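Local atomic coordinates of fat acid-binding protein (Eubacterium ventriosum, PDB entry 3NYI), a protein that probably binds lipids, as a member of the DegV family, and carries a bound molecule of stearic acid. Residues Ile46-Tyr52 / Ala271-Ala277; Ala162-Val168 / Lys194-Lys200; Val168-Leu174 / Val278-Pro284; Arg179-Thr185 / Asp203-Gly207. Numbering follows the deposited sequence.

In the fold
From the N terminus, residues 46-52 at the start of helix 48-57 wait more than two hundred residues before 271-277 meets them, so contact 1 closes the longest loop. Contacts 2 and 4 both fall within that loop. Contact 3 crosses contact 1, because 168-174 precedes 271-277 and 278-284 follows it; both use helix 274-280. Contact 2 pairs strands 163-167 and 194-200, shares Val168 with contact 3 and crosses it. Contact 4, also within the span of contact 3, crosses contact 2 and brings the 179-185 loop to strand 203-210, the next strand of the same sheet. Together they tie sheet, loop and helices around stearic acid, which all four touch.

Contact 1: Ile46-Tyr52 / Ala271-Ala277; sequences ITRDECY and AIGIVSA. With STE (stearic acid), chain C.
Two helix starts meet here. Thr47 is the N-cap of helix 48-57 and Gly273 that of helix 274-280; the closest CA atoms are Arg48 and Ile274, 5.7 Å apart. Thr47 and Glu50 form a capping box, anchored by Thr47 N to Glu50 OE1 (2.9 Å); the position of Thr47 OG1, which accepts from Glu50 N, is less certain. Across the contact one carbonyl, Ile272 O, accepts from Arg48 NE at 2.9 Å, weakly from Arg48 NH2 at 3.2 Å, and from Tyr52 OH at 2.7 Å. Arg48 NH2 also reaches the carbonyl of Gly243, while Arg48 NH1 forms a salt bridge with Asp49 OD1 (3.1 Å); Asp49 OD2 pairs in turn with Lys246, and Gly273 N bonds Asp14. Ile274, m at chi1 and t at chi2, brings CG1 to 3.7 Å from Cys51 CB. Small Ala277 lets its CB approach Tyr52 CZ at 3.4 Å. Ile272 CD1 meets stearic acid C17 (3.6 Å). A buried carbonyl and a guanidinium are thus satisfied beside an aliphatic lipid wall.

Contact 2: Ala162-Val168 / Lys194-Lys200; sequences ARIFFTV and KPVIIMK. With STE (stearic acid), chain C.
One wall of the stearic acid site, near the acyl methyl end, is an antiparallel ribbon within the mixed sheet of this DegV-family protein. Strands 163-167 and 194-200 run at 165°, with axes 4.7 Å apart at closest approach. Ile164-Met199 and Phe166-Ile197 are hydrogen-bonded pairs; Phe165-Ile198 between them is a non-hydrogen-bonded pair. The bonds are Ile164 N to Met199 O (3.2 Å), Met199 N to Ile164 O (2.9 Å), Phe166 N to Ile197 O (3.0 Å) and Ile197 N to Phe166 O (2.8 Å). Past them, Thr167 OG1 donates to Pro195 O at 2.8 Å, a bond a hydroxyl side chain can add. Phe166, p at chi1, lies between protein and lipid: Ile197 CB makes a CH-pi contact 3.8 Å from its ring centroid, and stearic acid C14 lies over the opposite face. On the same side, Ile164 CD1 touches SE of selenomethionine Met199 at 3.6 Å, and Ile164 CG2 is 3.8 Å from stearic acid C17. The other side carries Phe165 and Ile198, with Phe165 packed against helix 213-231. Backbone polarity is spent within the sheet, here and with the flanking strands 285-291 and 203-210, so Ile164 and Phe166 can offer the acyl chain an apolar surface.

Contact 3: Val168-Leu174 / Val278-Pro284; sequences VGSLDYL and VHTGPYP. With STE (stearic acid), chain C.
The connection from strand 163-167 into helix 172-177 meets the end of helix 274-280 and the turn into strand 285-291, beside the lipid site. Water does most of the polar work, as no direct hydrogen bond joins them. Water 1 accepts from Gly169 N (2.9 Å) and Tyr283 N (3.0 Å) and donates to Thr280 O (2.8 Å). Water 2 accepts from Leu174 N (3.0 Å) and donates to Ser170 O (2.7 Å) and Thr280 O (3.0 Å); water 3 donates to Tyr173 O (2.7 Å) and Val278 O (3.0 Å). Water 4 links Leu174 O (2.8 Å) with His279 ND1 (2.9 Å). Aromatic packing centres on Tyr173, chi1 m: Gly281 CA sits over its face, 3.5 Å from the centroid, in a CH-pi contact. At the positive phi of Gly281, where helix 274-280 ends, a CB would jam against the preceding carbonyl O, hence glycine. Val168 CG1 packs 3.7 Å from Thr280 CB and 4.2 Å from Pro284 CB. Stearic acid C5 lies over the His279 ring, and Leu174 CD2 is 3.9 Å from C9. His279 NE2 bonds Thr65, itself hydrogen-bonded to stearic acid. Water thus satisfies backbone groups of loops and helix ends, while apolar atoms meet the acyl chain.

Contact 4: Arg179-Thr185 / Asp203-Gly207; sequences RIGKVAT and DIGLG. With STE (stearic acid), chain C.
This is a partly buried contact of a loop with a strand: 179-185, between helix 172-177 and strand 194-200, lies against 203-207 of strand 203-210, an outermost strand of its sheet within the chain. The CA atoms of Val183 and Leu206 are 5.0 Å apart, those of Lys182 and Gly205 5.3 Å. Branched aliphatic side chains suit the join. Ile204, p at chi1 and t at chi2, sends CD1 to 3.5 Å from Arg179 O and 4.1 Å from Val183 CG2. Inside the loop, Val183 N bonds Ile180 O (3.1 Å) and Ala184 N bonds Gly181 O (3.1 Å), making successive tight turns; Gly181, with phi 45°, occupies a conformation that favours glycine. The contact flanks the lipid site of the DegV fold: Ile204 CG2 is 3.8 Å from stearic acid C11, and C3 lies over the Arg179 guanidinium, whose NH1 and NE bond the carbonyls of Gly177 and Phe96. Water bridges the segments instead of direct hydrogen bonds. Water 5 lies 2.8 Å from Arg179 O and 2.6 Å from Asp203 OD1, while water 6 accepts from Lys182 N at 3.0 Å and lies 2.5 Å from Ile204 O.

Contact 1: Ile46-Tyr52 / Ala271-Ala277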
# COMPACT_ATOMS: atom_id res chain seq x y z
N ILE A 46 18.35 -3.84 -1.09
CA ILE A 46 18.13 -4.45 0.21
C ILE A 46 16.80 -5.17 0.17
O ILE A 46 15.93 -4.80 -0.63
CB ILE A 46 18.09 -3.39 1.35
CG1 ILE A 46 18.03 -4.08 2.71
CG2 ILE A 46 16.91 -2.43 1.17
CD1 ILE A 46 17.98 -3.14 3.88
N THR A 47 16.63 -6.19 0.99
CA THR A 47 15.39 -6.97 0.96
C THR A 47 14.46 -6.62 2.10
O THR A 47 14.87 -6.13 3.16
CB THR A 47 15.64 -8.49 1.01
OG1 THR A 47 15.89 -8.88 2.36
CG2 THR A 47 16.82 -8.87 0.12
N ARG A 48 13.18 -6.92 1.89
CA ARG A 48 12.16 -6.64 2.86
C ARG A 48 12.46 -7.34 4.18
O ARG A 48 12.40 -6.74 5.26
CB ARG A 48 10.81 -7.08 2.30
CG ARG A 48 9.66 -6.83 3.21
CD ARG A 48 9.20 -8.11 3.80
NE ARG A 48 7.90 -7.95 4.44
CZ ARG A 48 7.44 -8.77 5.37
NH1 ARG A 48 8.19 -9.79 5.76
NH2 ARG A 48 6.24 -8.56 5.92
N ASP A 49 12.81 -8.62 4.11
CA ASP A 49 13.09 -9.37 5.33
C ASP A 49 14.28 -8.81 6.13
O ASP A 49 14.22 -8.77 7.36
CB ASP A 49 13.26 -10.87 5.02
CG ASP A 49 11.92 -11.55 4.70
OD1 ASP A 49 10.88 -10.86 4.71
OD2 ASP A 49 11.92 -12.76 4.43
N GLU A 50 15.33 -8.37 5.44
CA GLU A 50 16.51 -7.81 6.11
C GLU A 50 16.14 -6.56 6.89
O GLU A 50 16.62 -6.35 8.01
CB GLU A 50 17.58 -7.40 5.11
CG GLU A 50 18.09 -8.47 4.19
CD GLU A 50 19.16 -7.91 3.27
OE1 GLU A 50 18.86 -7.66 2.08
OE2 GLU A 50 20.29 -7.70 3.75
N CYS A 51 15.33 -5.71 6.28
CA CYS A 51 14.92 -4.48 6.93
C CYS A 51 14.15 -4.75 8.21
O CYS A 51 14.40 -4.12 9.24
CB CYS A 51 14.09 -3.62 5.97
SG CYS A 51 13.69 -1.99 6.60
N TYR A 52 13.20 -5.68 8.17
CA TYR A 52 12.43 -6.00 9.36
C TYR A 52 13.38 -6.49 10.45
O TYR A 52 13.21 -6.18 11.63
CB TYR A 52 11.39 -7.08 9.06
CG TYR A 52 10.04 -6.56 8.57
CD1 TYR A 52 9.83 -6.24 7.23
CD2 TYR A 52 8.97 -6.42 9.44
CE1 TYR A 52 8.57 -5.79 6.78
CE2 TYR A 52 7.72 -5.98 9.01
CZ TYR A 52 7.53 -5.66 7.68
OH TYR A 52 6.28 -5.22 7.25
N ALA A 271 3.10 -9.25 1.89
CA ALA A 271 4.05 -9.12 2.98
C ALA A 271 4.32 -7.62 3.05
O ALA A 271 4.94 -7.06 2.14
CB ALA A 271 5.33 -9.89 2.67
N ILE A 272 3.84 -6.98 4.10
CA ILE A 272 3.89 -5.52 4.17
C ILE A 272 5.35 -5.08 3.98
O ILE A 272 6.26 -5.62 4.61
CB ILE A 272 3.32 -5.02 5.48
CG1 ILE A 272 1.83 -5.39 5.55
CG2 ILE A 272 3.51 -3.52 5.63
CD1 ILE A 272 1.25 -5.23 6.94
N GLY A 273 5.56 -4.13 3.08
CA GLY A 273 6.91 -3.79 2.69
C GLY A 273 7.61 -2.77 3.55
O GLY A 273 7.04 -2.22 4.49
N ILE A 274 8.87 -2.53 3.20
CA ILE A 274 9.73 -1.56 3.85
C ILE A 274 9.12 -0.17 3.97
O ILE A 274 9.21 0.45 5.03
CB ILE A 274 11.05 -1.46 3.05
CG1 ILE A 274 11.83 -2.77 3.22
CG2 ILE A 274 11.86 -0.25 3.48
CD1 ILE A 274 13.15 -2.83 2.40
N VAL A 275 8.51 0.33 2.90
CA VAL A 275 7.92 1.68 2.95
C VAL A 275 6.96 1.84 4.16
O VAL A 275 7.05 2.81 4.92
CB VAL A 275 7.17 2.03 1.65
CG1 VAL A 275 6.44 3.38 1.80
CG2 VAL A 275 8.14 2.05 0.47
N SER A 276 6.05 0.90 4.34
CA SER A 276 5.14 0.98 5.48
C SER A 276 5.80 0.61 6.79
O SER A 276 5.56 1.24 7.83
CB SER A 276 3.91 0.08 5.27
OG SER A 276 3.12 0.55 4.20
N ALA A 277 6.62 -0.44 6.77
CA ALA A 277 7.19 -0.95 8.01
C ALA A 277 8.10 0.06 8.72
O ALA A 277 8.16 0.07 9.94
CB ALA A 277 7.94 -2.27 7.76
C1 STE C . 8.57 8.74 1.76
O1 STE C . 8.24 9.54 0.95
O2 STE C . 9.53 8.95 2.45
C2 STE C . 7.64 7.54 2.07
C3 STE C . 6.79 7.83 3.34
C4 STE C . 5.95 6.58 3.70
C5 STE C . 4.91 6.91 4.80
C6 STE C . 4.12 5.63 5.18
C7 STE C . 3.15 5.90 6.35
C8 STE C . 2.28 4.64 6.57
C9 STE C . 1.30 4.83 7.75
C10 STE C . 0.53 3.50 7.98
C11 STE C . -0.54 3.36 6.89
C12 STE C . -0.56 2.01 6.14
C13 STE C . 0.04 0.83 6.92
C14 STE C . -0.96 -0.35 6.76
C15 STE C . -0.30 -1.70 7.15
C16 STE C . -1.41 -2.76 7.34
C17 STE C . -1.74 -3.42 5.98
C18 STE C . -2.72 -4.60 6.17

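Contact 2: Ala162-Val168 / Lys194-Lys200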
# COMPACT_ATOMS: atom_id res chain seq x y z
N ALA A 162 -12.02 1.81 -1.00
CA ALA A 162 -10.92 1.09 -0.39
C ALA A 162 -10.78 1.37 1.10
O ALA A 162 -10.94 2.52 1.54
CB ALA A 162 -9.56 1.42 -1.13
N ARG A 163 -10.45 0.35 1.88
CA ARG A 163 -10.16 0.53 3.31
C ARG A 163 -9.02 -0.37 3.74
O ARG A 163 -8.94 -1.51 3.29
CB ARG A 163 -11.36 0.15 4.19
CG ARG A 163 -12.62 0.99 4.05
CD ARG A 163 -12.37 2.41 4.56
NE ARG A 163 -13.62 3.17 4.57
CZ ARG A 163 -14.13 3.79 3.52
NH1 ARG A 163 -13.48 3.77 2.36
NH2 ARG A 163 -15.28 4.44 3.63
N ILE A 164 -8.18 0.11 4.65
CA ILE A 164 -7.32 -0.80 5.39
C ILE A 164 -7.75 -0.77 6.84
O ILE A 164 -7.97 0.30 7.40
CB ILE A 164 -5.81 -0.41 5.37
CG1 ILE A 164 -5.32 -0.15 3.95
CG2 ILE A 164 -4.98 -1.53 6.02
CD1 ILE A 164 -3.82 0.27 3.87
N PHE A 165 -7.85 -1.95 7.45
CA PHE A 165 -8.13 -2.07 8.87
C PHE A 165 -6.96 -2.80 9.49
O PHE A 165 -6.66 -3.92 9.09
CB PHE A 165 -9.42 -2.88 9.07
CG PHE A 165 -10.62 -2.28 8.40
CD1 PHE A 165 -11.25 -1.17 8.95
CD2 PHE A 165 -11.09 -2.79 7.19
CE1 PHE A 165 -12.36 -0.59 8.32
CE2 PHE A 165 -12.19 -2.22 6.56
CZ PHE A 165 -12.83 -1.11 7.13
N PHE A 166 -6.29 -2.19 10.45
CA PHE A 166 -5.05 -2.79 10.93
C PHE A 166 -4.65 -2.35 12.31
O PHE A 166 -5.24 -1.43 12.88
CB PHE A 166 -3.90 -2.57 9.94
CG PHE A 166 -3.44 -1.13 9.81
CD1 PHE A 166 -2.20 -0.74 10.33
CD2 PHE A 166 -4.21 -0.18 9.14
CE1 PHE A 166 -1.74 0.57 10.20
CE2 PHE A 166 -3.75 1.14 9.00
CZ PHE A 166 -2.50 1.51 9.53
N THR A 167 -3.64 -3.04 12.85
CA THR A 167 -3.05 -2.63 14.10
C THR A 167 -1.52 -2.69 14.00
O THR A 167 -0.99 -3.22 13.02
CB THR A 167 -3.58 -3.48 15.28
OG1 THR A 167 -3.22 -2.86 16.52
CG2 THR A 167 -3.05 -4.91 15.22
N VAL A 168 -0.83 -2.11 14.97
CA VAL A 168 0.63 -2.09 14.98
C VAL A 168 1.14 -2.38 16.39
O VAL A 168 0.34 -2.47 17.32
CB VAL A 168 1.16 -0.73 14.51
CG1 VAL A 168 0.76 -0.51 13.03
CG2 VAL A 168 0.61 0.39 15.40
N LYS A 194 -2.28 0.37 22.12
CA LYS A 194 -2.06 0.35 20.68
C LYS A 194 -3.37 0.69 19.99
O LYS A 194 -4.46 0.40 20.51
CB LYS A 194 -1.55 -1.01 20.18
CG LYS A 194 -0.21 -1.46 20.78
CD LYS A 194 -0.45 -2.17 22.10
CE LYS A 194 0.82 -2.79 22.67
NZ LYS A 194 0.53 -3.43 23.98
N PRO A 195 -3.28 1.32 18.82
CA PRO A 195 -4.45 1.72 18.04
C PRO A 195 -4.95 0.64 17.10
O PRO A 195 -4.19 -0.20 16.62
CB PRO A 195 -3.92 2.89 17.21
CG PRO A 195 -2.46 2.52 16.97
CD PRO A 195 -2.02 1.85 18.26
N VAL A 196 -6.26 0.64 16.87
CA VAL A 196 -6.81 0.00 15.70
C VAL A 196 -6.94 1.16 14.73
O VAL A 196 -7.51 2.20 15.07
CB VAL A 196 -8.21 -0.57 15.96
CG1 VAL A 196 -8.83 -1.07 14.65
CG2 VAL A 196 -8.16 -1.68 17.01
N ILE A 197 -6.39 1.00 13.53
CA ILE A 197 -6.28 2.11 12.60
C ILE A 197 -7.07 1.82 11.34
O ILE A 197 -7.13 0.69 10.87
CB ILE A 197 -4.78 2.37 12.23
CG1 ILE A 197 -3.95 2.61 13.50
CG2 ILE A 197 -4.64 3.55 11.24
CD1 ILE A 197 -2.44 2.69 13.23
N ILE A 198 -7.67 2.87 10.76
CA ILE A 198 -8.38 2.74 9.51
C ILE A 198 -7.76 3.67 8.50
O ILE A 198 -7.59 4.85 8.78
CB ILE A 198 -9.87 3.14 9.66
CG1 ILE A 198 -10.57 2.28 10.70
CG2 ILE A 198 -10.57 3.04 8.30
CD1 ILE A 198 -12.02 2.70 11.00
N MSE A 199 -7.42 3.14 7.33
CA MSE A 199 -7.02 4.00 6.22
C MSE A 199 -8.18 4.20 5.27
O MSE A 199 -8.74 3.23 4.75
CB MSE A 199 -5.82 3.44 5.45
CG MSE A 199 -5.39 4.37 4.34
SE MSE A 199 -3.76 3.85 3.39
CE MSE A 199 -3.52 5.54 2.41
N LYS A 200 -8.54 5.45 5.05
CA LYS A 200 -9.60 5.73 4.10
C LYS A 200 -9.43 7.14 3.60
O LYS A 200 -8.91 8.02 4.31
CB LYS A 200 -10.98 5.55 4.74
CG LYS A 200 -11.46 6.73 5.57
CD LYS A 200 -12.91 6.47 6.05
CE LYS A 200 -13.45 7.63 6.88
NZ LYS A 200 -14.87 7.39 7.33
C1 STE C . 8.57 8.74 1.76
O1 STE C . 8.24 9.54 0.95
O2 STE C . 9.53 8.95 2.45
C2 STE C . 7.64 7.54 2.07
C3 STE C . 6.79 7.83 3.34
C4 STE C . 5.95 6.58 3.70
C5 STE C . 4.91 6.91 4.80
C6 STE C . 4.12 5.63 5.18
C7 STE C . 3.15 5.90 6.35
C8 STE C . 2.28 4.64 6.57
C9 STE C . 1.30 4.83 7.75
C10 STE C . 0.53 3.50 7.98
C11 STE C . -0.54 3.36 6.89
C12 STE C . -0.56 2.01 6.14
C13 STE C . 0.04 0.83 6.92
C14 STE C . -0.96 -0.35 6.76
C15 STE C . -0.30 -1.70 7.15
C16 STE C . -1.41 -2.76 7.34
C17 STE C . -1.74 -3.42 5.98
C18 STE C . -2.72 -4.60 6.17

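Contact 3: Val168-Leu174 / Val278-Pro284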
# COMPACT_ATOMS: atom_id res chain seq x y z
N VAL A 168 -0.83 -2.11 14.97
CA VAL A 168 0.63 -2.09 14.98
C VAL A 168 1.14 -2.38 16.39
O VAL A 168 0.34 -2.47 17.32
CB VAL A 168 1.16 -0.73 14.51
CG1 VAL A 168 0.76 -0.51 13.03
CG2 VAL A 168 0.61 0.39 15.40
N GLY A 169 2.45 -2.52 16.57
CA GLY A 169 2.99 -2.90 17.87
C GLY A 169 3.17 -1.77 18.87
O GLY A 169 3.30 -2.00 20.07
N SER A 170 3.18 -0.54 18.37
CA SER A 170 3.42 0.64 19.20
C SER A 170 3.15 1.87 18.35
O SER A 170 2.96 1.75 17.14
CB SER A 170 4.88 0.67 19.68
OG SER A 170 5.76 0.91 18.59
N LEU A 171 3.17 3.04 18.97
CA LEU A 171 3.01 4.28 18.22
C LEU A 171 4.37 4.91 17.88
O LEU A 171 4.42 5.92 17.18
CB LEU A 171 2.20 5.30 19.02
CG LEU A 171 0.70 5.09 19.17
CD1 LEU A 171 0.07 6.33 19.80
CD2 LEU A 171 0.08 4.82 17.83
N ASP A 172 5.45 4.32 18.39
CA ASP A 172 6.79 4.91 18.29
C ASP A 172 7.20 5.26 16.86
O ASP A 172 7.67 6.36 16.59
CB ASP A 172 7.83 3.98 18.91
CG ASP A 172 7.58 3.72 20.39
OD1 ASP A 172 6.88 4.53 21.04
OD2 ASP A 172 8.10 2.70 20.90
N TYR A 173 7.04 4.31 15.94
CA TYR A 173 7.47 4.53 14.56
C TYR A 173 6.58 5.52 13.81
O TYR A 173 7.09 6.35 13.06
CB TYR A 173 7.57 3.20 13.82
CG TYR A 173 8.50 2.20 14.48
CD1 TYR A 173 9.85 2.15 14.14
CD2 TYR A 173 8.03 1.30 15.43
CE1 TYR A 173 10.71 1.23 14.74
CE2 TYR A 173 8.89 0.37 16.03
CZ TYR A 173 10.23 0.34 15.68
OH TYR A 173 11.11 -0.58 16.25
N LEU A 174 5.26 5.41 13.99
CA LEU A 174 4.33 6.36 13.39
C LEU A 174 4.66 7.79 13.79
O LEU A 174 4.68 8.68 12.95
CB LEU A 174 2.88 6.04 13.76
CG LEU A 174 2.28 4.80 13.09
CD1 LEU A 174 0.95 4.41 13.74
CD2 LEU A 174 2.11 5.06 11.60
N VAL A 278 8.80 0.89 7.96
CA VAL A 278 9.64 1.90 8.58
C VAL A 278 8.76 2.79 9.46
O VAL A 278 9.18 3.27 10.51
CB VAL A 278 10.43 2.73 7.55
CG1 VAL A 278 10.95 4.03 8.16
CG2 VAL A 278 11.61 1.90 6.98
N HIS A 279 7.51 2.98 9.03
CA HIS A 279 6.61 3.88 9.71
C HIS A 279 5.66 3.21 10.70
O HIS A 279 5.20 3.86 11.64
CB HIS A 279 5.84 4.73 8.67
CG HIS A 279 6.73 5.67 7.92
ND1 HIS A 279 7.00 6.95 8.36
CD2 HIS A 279 7.49 5.49 6.81
CE1 HIS A 279 7.85 7.53 7.53
NE2 HIS A 279 8.17 6.66 6.58
N THR A 280 5.39 1.91 10.53
CA THR A 280 4.53 1.20 11.47
C THR A 280 5.29 0.48 12.56
O THR A 280 4.73 0.18 13.62
CB THR A 280 3.66 0.11 10.78
OG1 THR A 280 4.51 -0.87 10.16
CG2 THR A 280 2.74 0.73 9.75
N GLY A 281 6.57 0.20 12.31
CA GLY A 281 7.31 -0.75 13.11
C GLY A 281 7.18 -2.11 12.46
O GLY A 281 6.44 -2.27 11.49
N PRO A 282 7.88 -3.12 13.00
CA PRO A 282 7.90 -4.43 12.35
C PRO A 282 6.67 -5.29 12.63
O PRO A 282 6.62 -6.41 12.13
CB PRO A 282 9.14 -5.12 12.98
CG PRO A 282 9.56 -4.25 14.14
CD PRO A 282 8.58 -3.13 14.29
N TYR A 283 5.68 -4.80 13.38
CA TYR A 283 4.53 -5.66 13.72
C TYR A 283 3.15 -5.22 13.22
O TYR A 283 2.16 -5.39 13.94
CB TYR A 283 4.49 -5.91 15.23
CG TYR A 283 5.83 -6.37 15.75
CD1 TYR A 283 6.37 -7.59 15.35
CD2 TYR A 283 6.56 -5.58 16.62
CE1 TYR A 283 7.60 -8.01 15.81
CE2 TYR A 283 7.79 -6.00 17.10
CZ TYR A 283 8.31 -7.21 16.69
OH TYR A 283 9.53 -7.62 17.16
N PRO A 284 3.05 -4.69 11.99
CA PRO A 284 1.70 -4.36 11.51
C PRO A 284 0.96 -5.61 11.06
O PRO A 284 1.60 -6.56 10.60
CB PRO A 284 1.97 -3.48 10.29
CG PRO A 284 3.37 -3.88 9.82
CD PRO A 284 4.05 -4.67 10.91
C1 STE C . 8.57 8.74 1.76
O1 STE C . 8.24 9.54 0.95
O2 STE C . 9.53 8.95 2.45
C2 STE C . 7.64 7.54 2.07
C3 STE C . 6.79 7.83 3.34
C4 STE C . 5.95 6.58 3.70
C5 STE C . 4.91 6.91 4.80
C6 STE C . 4.12 5.63 5.18
C7 STE C . 3.15 5.90 6.35
C8 STE C . 2.28 4.64 6.57
C9 STE C . 1.30 4.83 7.75
C10 STE C . 0.53 3.50 7.98
C11 STE C . -0.54 3.36 6.89
C12 STE C . -0.56 2.01 6.14
C13 STE C . 0.04 0.83 6.92
C14 STE C . -0.96 -0.35 6.76
C15 STE C . -0.30 -1.70 7.15
C16 STE C . -1.41 -2.76 7.34
C17 STE C . -1.74 -3.42 5.98
C18 STE C . -2.72 -4.60 6.17
O HOH W 1 4.75 -2.36 14.80
O HOH W 2 4.47 2.74 15.13
O HOH W 3 9.47 5.88 11.99
O HOH W 4 5.10 8.04 10.28

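Contact 4: Arg179-Thr185 / Asp203-Gly207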
# COMPACT_ATOMS: atom_id res chain seq x y z
N ARG A 179 3.95 10.61 10.14
CA ARG A 179 2.66 10.38 9.46
C ARG A 179 1.54 9.94 10.40
O ARG A 179 0.47 9.54 9.95
CB ARG A 179 2.80 9.36 8.32
CG ARG A 179 3.36 9.94 7.02
CD ARG A 179 4.91 10.09 7.06
NE ARG A 179 5.39 10.58 5.77
CZ ARG A 179 6.61 11.07 5.56
NH1 ARG A 179 7.48 11.13 6.56
NH2 ARG A 179 6.95 11.49 4.34
N ILE A 180 1.77 10.04 11.70
CA ILE A 180 0.81 9.52 12.66
C ILE A 180 -0.54 10.24 12.56
O ILE A 180 -1.60 9.63 12.69
CB ILE A 180 1.37 9.57 14.10
CG1 ILE A 180 0.45 8.78 15.04
CG2 ILE A 180 1.59 11.02 14.56
CD1 ILE A 180 1.04 8.59 16.42
N GLY A 181 -0.49 11.54 12.31
CA GLY A 181 -1.69 12.35 12.19
C GLY A 181 -2.75 12.10 13.25
O GLY A 181 -2.49 12.16 14.46
N LYS A 182 -3.97 11.82 12.80
CA LYS A 182 -5.11 11.69 13.70
C LYS A 182 -5.09 10.46 14.62
O LYS A 182 -5.93 10.32 15.52
CB LYS A 182 -6.42 11.73 12.90
CG LYS A 182 -6.76 13.12 12.39
CD LYS A 182 -7.96 13.10 11.47
CE LYS A 182 -8.32 14.51 11.00
NZ LYS A 182 -7.23 15.14 10.19
N VAL A 183 -4.14 9.56 14.39
CA VAL A 183 -3.99 8.41 15.27
C VAL A 183 -3.37 8.81 16.62
O VAL A 183 -3.48 8.09 17.61
CB VAL A 183 -3.19 7.29 14.58
CG1 VAL A 183 -2.87 6.15 15.54
CG2 VAL A 183 -3.96 6.78 13.35
N ALA A 184 -2.72 9.98 16.67
CA ALA A 184 -2.20 10.49 17.95
C ALA A 184 -3.30 11.21 18.71
O ALA A 184 -3.74 12.28 18.31
CB ALA A 184 -0.99 11.41 17.74
N THR A 185 -3.74 10.62 19.81
CA THR A 185 -4.74 11.26 20.67
C THR A 185 -4.36 11.04 22.13
O THR A 185 -3.40 10.34 22.43
CB THR A 185 -6.18 10.75 20.40
OG1 THR A 185 -6.38 9.47 21.01
CG2 THR A 185 -6.46 10.63 18.90
N ASP A 203 -5.77 8.76 3.91
CA ASP A 203 -5.09 9.03 5.17
C ASP A 203 -5.49 8.03 6.26
O ASP A 203 -6.40 7.22 6.05
CB ASP A 203 -5.43 10.46 5.62
CG ASP A 203 -4.35 11.09 6.50
OD1 ASP A 203 -3.46 10.37 7.01
OD2 ASP A 203 -4.39 12.33 6.69
N ILE A 204 -4.86 8.10 7.43
CA ILE A 204 -5.22 7.22 8.56
C ILE A 204 -5.98 7.92 9.68
O ILE A 204 -5.79 9.11 9.93
CB ILE A 204 -3.99 6.49 9.14
CG1 ILE A 204 -2.83 7.46 9.38
CG2 ILE A 204 -3.53 5.37 8.18
CD1 ILE A 204 -1.60 6.78 10.01
N GLY A 205 -6.84 7.16 10.34
CA GLY A 205 -7.62 7.65 11.46
C GLY A 205 -7.79 6.55 12.49
O GLY A 205 -7.50 5.38 12.21
N LEU A 206 -8.25 6.91 13.68
CA LEU A 206 -8.34 5.95 14.77
C LEU A 206 -9.67 5.20 14.72
O LEU A 206 -10.73 5.82 14.64
CB LEU A 206 -8.19 6.67 16.11
CG LEU A 206 -7.99 5.80 17.36
CD1 LEU A 206 -6.69 5.00 17.29
CD2 LEU A 206 -8.01 6.67 18.62
N GLY A 207 -9.62 3.87 14.73
CA GLY A 207 -10.83 3.07 14.72
C GLY A 207 -11.11 2.32 16.02
O GLY A 207 -12.11 1.61 16.13
C1 STE C . 8.57 8.74 1.76
O1 STE C . 8.24 9.54 0.95
O2 STE C . 9.53 8.95 2.45
C2 STE C . 7.64 7.54 2.07
C3 STE C . 6.79 7.83 3.34
C4 STE C . 5.95 6.58 3.70
C5 STE C . 4.91 6.91 4.80
C6 STE C . 4.12 5.63 5.18
C7 STE C . 3.15 5.90 6.35
C8 STE C . 2.28 4.64 6.57
C9 STE C . 1.30 4.83 7.75
C10 STE C . 0.53 3.50 7.98
C11 STE C . -0.54 3.36 6.89
C12 STE C . -0.56 2.01 6.14
C13 STE C . 0.04 0.83 6.92
C14 STE C . -0.96 -0.35 6.76
C15 STE C . -0.30 -1.70 7.15
C16 STE C . -1.41 -2.76 7.34
C17 STE C . -1.74 -3.42 5.98
C18 STE C . -2.72 -4.60 6.17
O HOH W 5 -1.53 11.00 8.68
O HOH W 6 -4.34 11.16 9.93